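Local coordinates for protein saframycin Mx1 synthetase B (Legionella pneumophila subsp. pneumophila, PDB 3KXW) that is a fatty acid AMP ligase of the ANL clan of AMP-binding enzymes and holds 5'-O-[(S)-(dodecanoyloxy)(hydroxy)phosphoryl]adenosine in its pocket, at residues K5-C10 and A21-N26; Q80-C85 and I169-Y174. One frame throughout, in Å; residues are numbered along the deposited sequence.

Interaction 1 of 2, residues K5-C10 and A21-N26; sequences KEYLQC and ALHSPN
Glu6 and Tyr7 of the short helix 5-8 meet His23, in the last turn of helix 13-23, through an edge-to-face aromatic pair with a carboxylate beside it. It illustrates how one imidazole can be approached on two different surfaces. Glu6 comes to the ring edge. Its chain is extended beyond CG, and OE2 lies near the imidazole plane, 3.2 Å from His23 CE1. His23 NE2 is 3.5 Å from Glu6 OE2, but the angle is too poor for a hydrogen bond. The carboxylate is turned 75° from the ring plane, and its negative charge would probably favour a protonated imidazole.

Tyr7 turns its edge toward the face of His23. With CG anti to its carbonyl carbon (chi1 -57°), the phenol reaches across toward the second helix; Tyr7 CZ lies over the imidazole face, and Tyr7 OH comes nearest, 3.4 Å from His23 CG. The ring centroids are 5.5 Å apart, with planes at 55°, a tilted form of the edge-to-face pair. Tyr7 also takes a cation-pi contact from Arg20, while a weak hydrogen bond from His23 ND1 to Leu19 O probably helps to set the rotation of the imidazole. Further along, Cys10 packs on Asp15 and Val16 of helix 13-23. The turn leading there is tied by its own backbone, Cys10 N donating to Tyr7 O at 3.2 Å.

Interaction 2 of 2, residues Q80-C85 and I169-Y174; sequences QAFLGC and IAFLQY
Residues 80-85 of helix 76-87 face strand 169-174, with the CA atoms of Phe82 and Phe171 8.7 Å apart, a gap that two phenyl rings fill. Both rings are buried, and this one aromatic pair carries the contact between the two segments. Phe82 presents its edge: with CG anti to the backbone N (chi1 -173°), the ring reaches out from the helix and leads with CZ and CE1. Phe171 offers a face. Its CB points toward the helix, and its CG sits between the backbone N and the carbonyl carbon (chi1 65°), which places the ring on the helix side of the strand, where its face meets the incoming edge. The ring planes stand at 66° and the centroids 5.2 Å apart, an edge-to-face stack.

The tip of the edge does not meet the centre of the face. Phe82 CZ hovers 3.5 Å above the Phe171 plane, displaced toward the rim, and lies 3.6 Å from both CG and CD2 of Phe171. Beside it, Phe82 CE1 touches Phe171 CB at 3.8 Å, so the contact extends from the ring to the root of the side chain.

On the strand, Ala170 and Phe171 both face Val187, forming a classic beta bulge in the pairing with strand 184-188. Ala170 and Leu172 also share backbone hydrogen bonds with Ala92 of strand 91-95. Leu223 and Leu228 of helix 220-233 pack on Phe82, while on the helix side Leu83 rests against Leu46 and Ala50 of helix 43-59.

Interactions 1 and 2 follow one another along the chain, the first closing before the second opens. Their centres are 20 Å apart and their nearest atoms about 10 Å, so they do not touch. Helix 43-59 connects them: Asp47 and Glu44 pack against Ala21 and Pro25 of interaction 1, while His49 and Ile53 meet Gln80 of interaction 2. Together they contrast periphery and core, with centres 29 Å and 17 Å from that of the chain. In interaction 2 the Phe171 side chain is about 11 Å from the bound 5'-O-[(S)-(dodecanoyloxy)(hydroxy)phosphoryl]adenosine, too far to touch it. Neither contact supplies pocket residues, which begin at position 199.

Interaction 1 of 2, residues K5-C10 and A21-N26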
ATOM      1  N   LYS A   5       9.843  28.167  -7.533  1.00 33.83           N
ATOM      2  CA  LYS A   5      11.203  27.833  -7.956  1.00 34.97           C
ATOM      3  C   LYS A   5      12.148  27.563  -6.798  1.00 32.25           C
ATOM      4  O   LYS A   5      12.989  26.669  -6.869  1.00 29.40           O
ATOM      5  CB  LYS A   5      11.785  28.916  -8.874  1.00 38.71           C
ATOM      6  CG  LYS A   5      11.134  28.962 -10.253  1.00 45.00           C
ATOM      7  CD  LYS A   5      11.124  27.585 -10.935  1.00 43.01           C
ATOM      8  CE  LYS A   5      12.537  27.101 -11.258  1.00 43.80           C
ATOM      9  NZ  LYS A   5      12.547  26.114 -12.379  1.00 45.09           N
ATOM     10  N   GLU A   6      12.011  28.339  -5.732  1.00 32.39           N
ATOM     11  CA  GLU A   6      12.864  28.177  -4.560  1.00 31.68           C
ATOM     12  C   GLU A   6      12.764  26.738  -3.995  1.00 28.72           C
ATOM     13  O   GLU A   6      13.763  26.148  -3.556  1.00 26.56           O
ATOM     14  CB  GLU A   6      12.484  29.243  -3.519  1.00 31.34           C
ATOM     15  CG  GLU A   6      13.630  29.764  -2.637  1.00 38.28           C
ATOM     16  CD  GLU A   6      13.280  31.081  -1.922  1.00 41.32           C
ATOM     17  OE1 GLU A   6      12.837  32.040  -2.618  1.00 44.30           O
ATOM     18  OE2 GLU A   6      13.447  31.168  -0.667  1.00 40.51           O
ATOM     19  N   TYR A   7      11.569  26.154  -4.034  1.00 26.23           N
ATOM     20  CA  TYR A   7      11.416  24.772  -3.574  1.00 26.17           C
ATOM     21  C   TYR A   7      11.980  23.734  -4.562  1.00 27.27           C
ATOM     22  O   TYR A   7      12.539  22.694  -4.156  1.00 25.59           O
ATOM     23  CB  TYR A   7       9.945  24.463  -3.252  1.00 22.72           C
ATOM     24  CG  TYR A   7       9.355  25.401  -2.222  1.00 23.39           C
ATOM     25  CD1 TYR A   7       9.905  25.493  -0.950  1.00 21.27           C
ATOM     26  CD2 TYR A   7       8.260  26.208  -2.525  1.00 24.48           C
ATOM     27  CE1 TYR A   7       9.386  26.346  -0.005  1.00 19.43           C
ATOM     28  CE2 TYR A   7       7.735  27.071  -1.582  1.00 22.56           C
ATOM     29  CZ  TYR A   7       8.300  27.123  -0.322  1.00 20.11           C
ATOM     30  OH  TYR A   7       7.799  27.958   0.639  1.00 21.37           O
ATOM     31  N   LEU A   8      11.834  24.006  -5.854  1.00 28.70           N
ATOM     32  CA  LEU A   8      12.374  23.113  -6.880  1.00 27.11           C
ATOM     33  C   LEU A   8      13.884  23.000  -6.763  1.00 27.28           C
ATOM     34  O   LEU A   8      14.477  21.984  -7.142  1.00 27.94           O
ATOM     35  CB  LEU A   8      11.981  23.599  -8.281  1.00 30.55           C
ATOM     36  CG  LEU A   8      10.504  23.386  -8.637  1.00 34.14           C
ATOM     37  CD1 LEU A   8      10.144  23.889 -10.049  1.00 33.87           C
ATOM     38  CD2 LEU A   8      10.151  21.913  -8.477  1.00 33.41           C
ATOM     39  N   GLN A   9      14.502  24.042  -6.218  1.00 27.77           N
ATOM     40  CA  GLN A   9      15.952  24.114  -6.138  1.00 29.55           C
ATOM     41  C   GLN A   9      16.527  23.322  -4.960  1.00 26.80           C
ATOM     42  O   GLN A   9      17.728  23.035  -4.923  1.00 24.77           O
ATOM     43  CB  GLN A   9      16.409  25.581  -6.101  1.00 28.97           C
ATOM     44  CG  GLN A   9      16.247  26.298  -7.462  1.00 34.70           C
ATOM     45  CD  GLN A   9      16.384  27.829  -7.372  1.00 38.43           C
ATOM     46  OE1 GLN A   9      16.694  28.380  -6.312  1.00 39.10           O
ATOM     47  NE2 GLN A   9      16.136  28.514  -8.488  1.00 38.82           N
ATOM     48  N   CYS A  10      15.675  22.952  -4.007  1.00 23.63           N
ATOM     49  CA  CYS A  10      16.145  22.242  -2.821  1.00 22.40           C
ATOM     50  C   CYS A  10      16.640  20.862  -3.210  1.00 23.86           C
ATOM     51  O   CYS A  10      16.101  20.239  -4.117  1.00 22.31           O
ATOM     52  CB  CYS A  10      15.029  22.113  -1.771  1.00 19.84           C
ATOM     53  SG  CYS A  10      14.529  23.654  -1.004  1.00 21.10           S
ATOM     54  N   ALA A  21       8.709  26.139   6.268  1.00 14.61           N
ATOM     55  CA  ALA A  21       8.531  26.625   7.644  1.00 16.81           C
ATOM     56  C   ALA A  21       8.938  28.102   7.836  1.00 15.92           C
ATOM     57  O   ALA A  21       8.474  28.762   8.777  1.00 14.41           O
ATOM     58  CB  ALA A  21       9.249  25.724   8.630  1.00 15.04           C
ATOM     59  N   LEU A  22       9.793  28.608   6.948  1.00 15.13           N
ATOM     60  CA  LEU A  22      10.139  30.040   6.959  1.00 17.14           C
ATOM     61  C   LEU A  22       9.148  30.895   6.188  1.00 17.19           C
ATOM     62  O   LEU A  22       8.830  32.006   6.614  1.00 17.56           O
ATOM     63  CB  LEU A  22      11.531  30.274   6.378  1.00 15.81           C
ATOM     64  CG  LEU A  22      12.685  29.553   7.034  1.00 16.60           C
ATOM     65  CD1 LEU A  22      13.967  30.014   6.395  1.00 18.61           C
ATOM     66  CD2 LEU A  22      12.689  29.818   8.555  1.00 18.78           C
ATOM     67  N   HIS A  23       8.689  30.403   5.036  1.00 15.57           N
ATOM     68  CA  HIS A  23       7.766  31.156   4.193  1.00 17.87           C
ATOM     69  C   HIS A  23       6.358  31.141   4.773  1.00 18.37           C
ATOM     70  O   HIS A  23       5.610  32.115   4.643  1.00 17.04           O
ATOM     71  CB  HIS A  23       7.671  30.561   2.780  1.00 19.72           C
ATOM     72  CG  HIS A  23       8.800  30.928   1.867  1.00 22.81           C
ATOM     73  ND1 HIS A  23      10.126  30.780   2.213  1.00 24.40           N
ATOM     74  CD2 HIS A  23       8.796  31.371   0.587  1.00 23.85           C
ATOM     75  CE1 HIS A  23      10.892  31.151   1.202  1.00 21.99           C
ATOM     76  NE2 HIS A  23      10.109  31.514   0.203  1.00 26.55           N
ATOM     77  N   SER A  24       5.978  30.019   5.374  1.00 16.97           N
ATOM     78  CA  SER A  24       4.596  29.868   5.838  1.00 16.20           C
ATOM     79  C   SER A  24       4.526  29.021   7.104  1.00 17.95           C
ATOM     80  O   SER A  24       3.984  27.918   7.097  1.00 16.18           O
ATOM     81  CB  SER A  24       3.728  29.263   4.733  1.00 19.80           C
ATOM     82  OG  SER A  24       4.153  27.947   4.420  1.00 17.60           O
ATOM     83  N   PRO A  25       5.067  29.551   8.205  1.00 16.46           N
ATOM     84  CA  PRO A  25       5.182  28.813   9.466  1.00 17.40           C
ATOM     85  C   PRO A  25       3.835  28.311   9.936  1.00 16.66           C
ATOM     86  O   PRO A  25       3.775  27.202  10.461  1.00 15.43           O
ATOM     87  CB  PRO A  25       5.680  29.864  10.470  1.00 17.98           C
ATOM     88  CG  PRO A  25       5.772  31.176   9.716  1.00 17.00           C
ATOM     89  CD  PRO A  25       5.636  30.908   8.267  1.00 17.60           C
ATOM     90  N   ASN A  26       2.776  29.105   9.776  1.00 16.73           N
ATOM     91  CA  ASN A  26       1.465  28.712  10.314  1.00 18.67           C
ATOM     92  C   ASN A  26       0.551  27.956   9.356  1.00 17.07           C
ATOM     93  O   ASN A  26      -0.586  27.649   9.710  1.00 17.50           O
ATOM     94  CB  ASN A  26       0.711  29.917  10.895  1.00 20.15           C
ATOM     95  CG  ASN A  26       1.391  30.498  12.135  1.00 23.93           C
ATOM     96  OD1 ASN A  26       2.114  29.806  12.860  1.00 23.82           O
ATOM     97  ND2 ASN A  26       1.156  31.788  12.381  1.00 28.04           N
TER

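Interaction 2 of 2, residues Q80-C85 and I169-Y174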
ATOM      1  N   GLN A  80       6.618  12.813  12.311  1.00 13.15           N
ATOM      2  CA  GLN A  80       7.688  13.592  12.949  1.00 14.38           C
ATOM      3  C   GLN A  80       8.995  12.782  12.995  1.00 13.96           C
ATOM      4  O   GLN A  80      10.071  13.315  12.728  1.00 13.24           O
ATOM      5  CB  GLN A  80       7.271  13.979  14.372  1.00 14.36           C
ATOM      6  CG  GLN A  80       6.042  14.894  14.423  1.00 16.01           C
ATOM      7  CD  GLN A  80       5.350  14.884  15.765  1.00 22.84           C
ATOM      8  OE1 GLN A  80       5.848  14.315  16.727  1.00 26.61           O
ATOM      9  NE2 GLN A  80       4.174  15.485  15.828  1.00 26.30           N
ATOM     10  N   ALA A  81       8.894  11.507  13.362  1.00 12.55           N
ATOM     11  CA  ALA A  81      10.085  10.656  13.531  1.00 13.48           C
ATOM     12  C   ALA A  81      10.761  10.423  12.189  1.00 12.56           C
ATOM     13  O   ALA A  81      11.987  10.472  12.082  1.00 12.18           O
ATOM     14  CB  ALA A  81       9.718   9.307  14.215  1.00 11.77           C
ATOM     15  N   PHE A  82       9.956  10.198  11.152  1.00 12.24           N
ATOM     16  CA  PHE A  82      10.473   9.992   9.803  1.00 11.28           C
ATOM     17  C   PHE A  82      11.268  11.230   9.344  1.00 12.47           C
ATOM     18  O   PHE A  82      12.400  11.116   8.865  1.00 12.59           O
ATOM     19  CB  PHE A  82       9.315   9.686   8.834  1.00 11.84           C
ATOM     20  CG  PHE A  82       9.764   9.300   7.429  1.00 11.78           C
ATOM     21  CD1 PHE A  82       9.963   7.973   7.094  1.00 12.45           C
ATOM     22  CD2 PHE A  82       9.984  10.269   6.460  1.00 13.40           C
ATOM     23  CE1 PHE A  82      10.378   7.599   5.796  1.00 12.60           C
ATOM     24  CE2 PHE A  82      10.397   9.911   5.152  1.00 13.96           C
ATOM     25  CZ  PHE A  82      10.592   8.573   4.835  1.00 13.42           C
ATOM     26  N   LEU A  83      10.692  12.416   9.485  1.00 12.18           N
ATOM     27  CA  LEU A  83      11.417  13.599   9.051  1.00 13.25           C
ATOM     28  C   LEU A  83      12.650  13.802   9.945  1.00 13.18           C
ATOM     29  O   LEU A  83      13.723  14.215   9.481  1.00 14.01           O
ATOM     30  CB  LEU A  83      10.526  14.844   9.109  1.00 13.54           C
ATOM     31  CG  LEU A  83       9.489  14.935   7.993  1.00 18.32           C
ATOM     32  CD1 LEU A  83       8.697  16.190   8.179  1.00 21.87           C
ATOM     33  CD2 LEU A  83      10.199  14.984   6.667  1.00 19.82           C
ATOM     34  N   GLY A  84      12.490  13.521  11.228  1.00 13.47           N
ATOM     35  CA  GLY A  84      13.591  13.661  12.170  1.00 13.50           C
ATOM     36  C   GLY A  84      14.770  12.792  11.728  1.00 14.81           C
ATOM     37  O   GLY A  84      15.921  13.221  11.799  1.00 13.02           O
ATOM     38  N   CYS A  85      14.483  11.587  11.226  1.00 13.59           N
ATOM     39  CA  CYS A  85      15.550  10.733  10.682  1.00 12.97           C
ATOM     40  C   CYS A  85      16.230  11.401   9.505  1.00 13.69           C
ATOM     41  O   CYS A  85      17.455  11.434   9.419  1.00 14.71           O
ATOM     42  CB  CYS A  85      15.028   9.365  10.228  1.00 14.71           C
ATOM     43  SG  CYS A  85      14.544   8.290  11.553  1.00 18.68           S
ATOM     44  N   ILE A 169      21.015   7.621   0.500  1.00 14.73           N
ATOM     45  CA  ILE A 169      19.751   6.954   0.803  1.00 13.37           C
ATOM     46  C   ILE A 169      18.991   7.702   1.897  1.00 15.48           C
ATOM     47  O   ILE A 169      19.577   8.062   2.921  1.00 15.44           O
ATOM     48  CB  ILE A 169      20.020   5.489   1.237  1.00 16.67           C
ATOM     49  CG1 ILE A 169      20.830   4.766   0.159  1.00 15.71           C
ATOM     50  CG2 ILE A 169      18.724   4.769   1.578  1.00 13.12           C
ATOM     51  CD1 ILE A 169      20.323   4.957  -1.271  1.00 15.47           C
ATOM     52  N   ALA A 170      17.699   7.953   1.666  1.00 13.57           N
ATOM     53  CA  ALA A 170      16.833   8.634   2.612  1.00 14.57           C
ATOM     54  C   ALA A 170      16.067   7.652   3.503  1.00 14.35           C
ATOM     55  O   ALA A 170      15.954   7.860   4.717  1.00 12.96           O
ATOM     56  CB  ALA A 170      15.842   9.537   1.853  1.00 14.56           C
ATOM     57  N   PHE A 171      15.557   6.569   2.917  1.00 13.01           N
ATOM     58  CA  PHE A 171      14.817   5.595   3.712  1.00 12.79           C
ATOM     59  C   PHE A 171      14.734   4.251   3.039  1.00 13.75           C
ATOM     60  O   PHE A 171      14.961   4.139   1.851  1.00 12.81           O
ATOM     61  CB  PHE A 171      13.401   6.095   4.042  1.00 14.21           C
ATOM     62  CG  PHE A 171      12.499   6.261   2.851  1.00 14.15           C
ATOM     63  CD1 PHE A 171      11.502   5.327   2.562  1.00 15.22           C
ATOM     64  CD2 PHE A 171      12.597   7.391   2.052  1.00 14.52           C
ATOM     65  CE1 PHE A 171      10.628   5.510   1.457  1.00 16.01           C
ATOM     66  CE2 PHE A 171      11.729   7.569   0.959  1.00 15.01           C
ATOM     67  CZ  PHE A 171      10.757   6.628   0.674  1.00 15.52           C
ATOM     68  N   LEU A 172      14.441   3.222   3.819  1.00 14.51           N
ATOM     69  CA  LEU A 172      14.186   1.918   3.249  1.00 13.99           C
ATOM     70  C   LEU A 172      12.695   1.672   3.222  1.00 14.85           C
ATOM     71  O   LEU A 172      12.042   1.803   4.245  1.00 17.74           O
ATOM     72  CB  LEU A 172      14.846   0.836   4.086  1.00 13.52           C
ATOM     73  CG  LEU A 172      16.361   0.898   4.216  1.00 12.74           C
ATOM     74  CD1 LEU A 172      16.892  -0.347   4.955  1.00 14.27           C
ATOM     75  CD2 LEU A 172      17.029   1.050   2.857  1.00 13.36           C
ATOM     76  N   GLN A 173      12.144   1.320   2.070  1.00 13.52           N
ATOM     77  CA  GLN A 173      10.768   0.866   2.085  1.00 17.40           C
ATOM     78  C   GLN A 173      10.685  -0.628   1.800  1.00 17.42           C
ATOM     79  O   GLN A 173      11.071  -1.101   0.728  1.00 14.87           O
ATOM     80  CB  GLN A 173       9.847   1.697   1.174  1.00 19.29           C
ATOM     81  CG  GLN A 173      10.239   1.890  -0.271  1.00 19.56           C
ATOM     82  CD  GLN A 173       9.147   2.676  -1.080  1.00 22.38           C
ATOM     83  OE1 GLN A 173       8.038   2.889  -0.584  1.00 26.86           O
ATOM     84  NE2 GLN A 173       9.479   3.116  -2.302  1.00 15.26           N
ATOM     85  N   TYR A 174      10.203  -1.364   2.789  1.00 17.61           N
ATOM     86  CA  TYR A 174      10.084  -2.809   2.659  1.00 19.41           C
ATOM     87  C   TYR A 174       8.807  -3.191   1.932  1.00 22.19           C
ATOM     88  O   TYR A 174       7.731  -2.685   2.248  1.00 24.89           O
ATOM     89  CB  TYR A 174      10.178  -3.468   4.038  1.00 20.60           C
ATOM     90  CG  TYR A 174      11.606  -3.556   4.488  1.00 17.43           C
ATOM     91  CD1 TYR A 174      12.370  -4.662   4.185  1.00 17.87           C
ATOM     92  CD2 TYR A 174      12.203  -2.520   5.181  1.00 17.18           C
ATOM     93  CE1 TYR A 174      13.682  -4.749   4.575  1.00 17.94           C
ATOM     94  CE2 TYR A 174      13.522  -2.597   5.579  1.00 16.70           C
ATOM     95  CZ  TYR A 174      14.260  -3.700   5.265  1.00 17.85           C
ATOM     96  OH  TYR A 174      15.584  -3.771   5.647  1.00 15.92           O
TER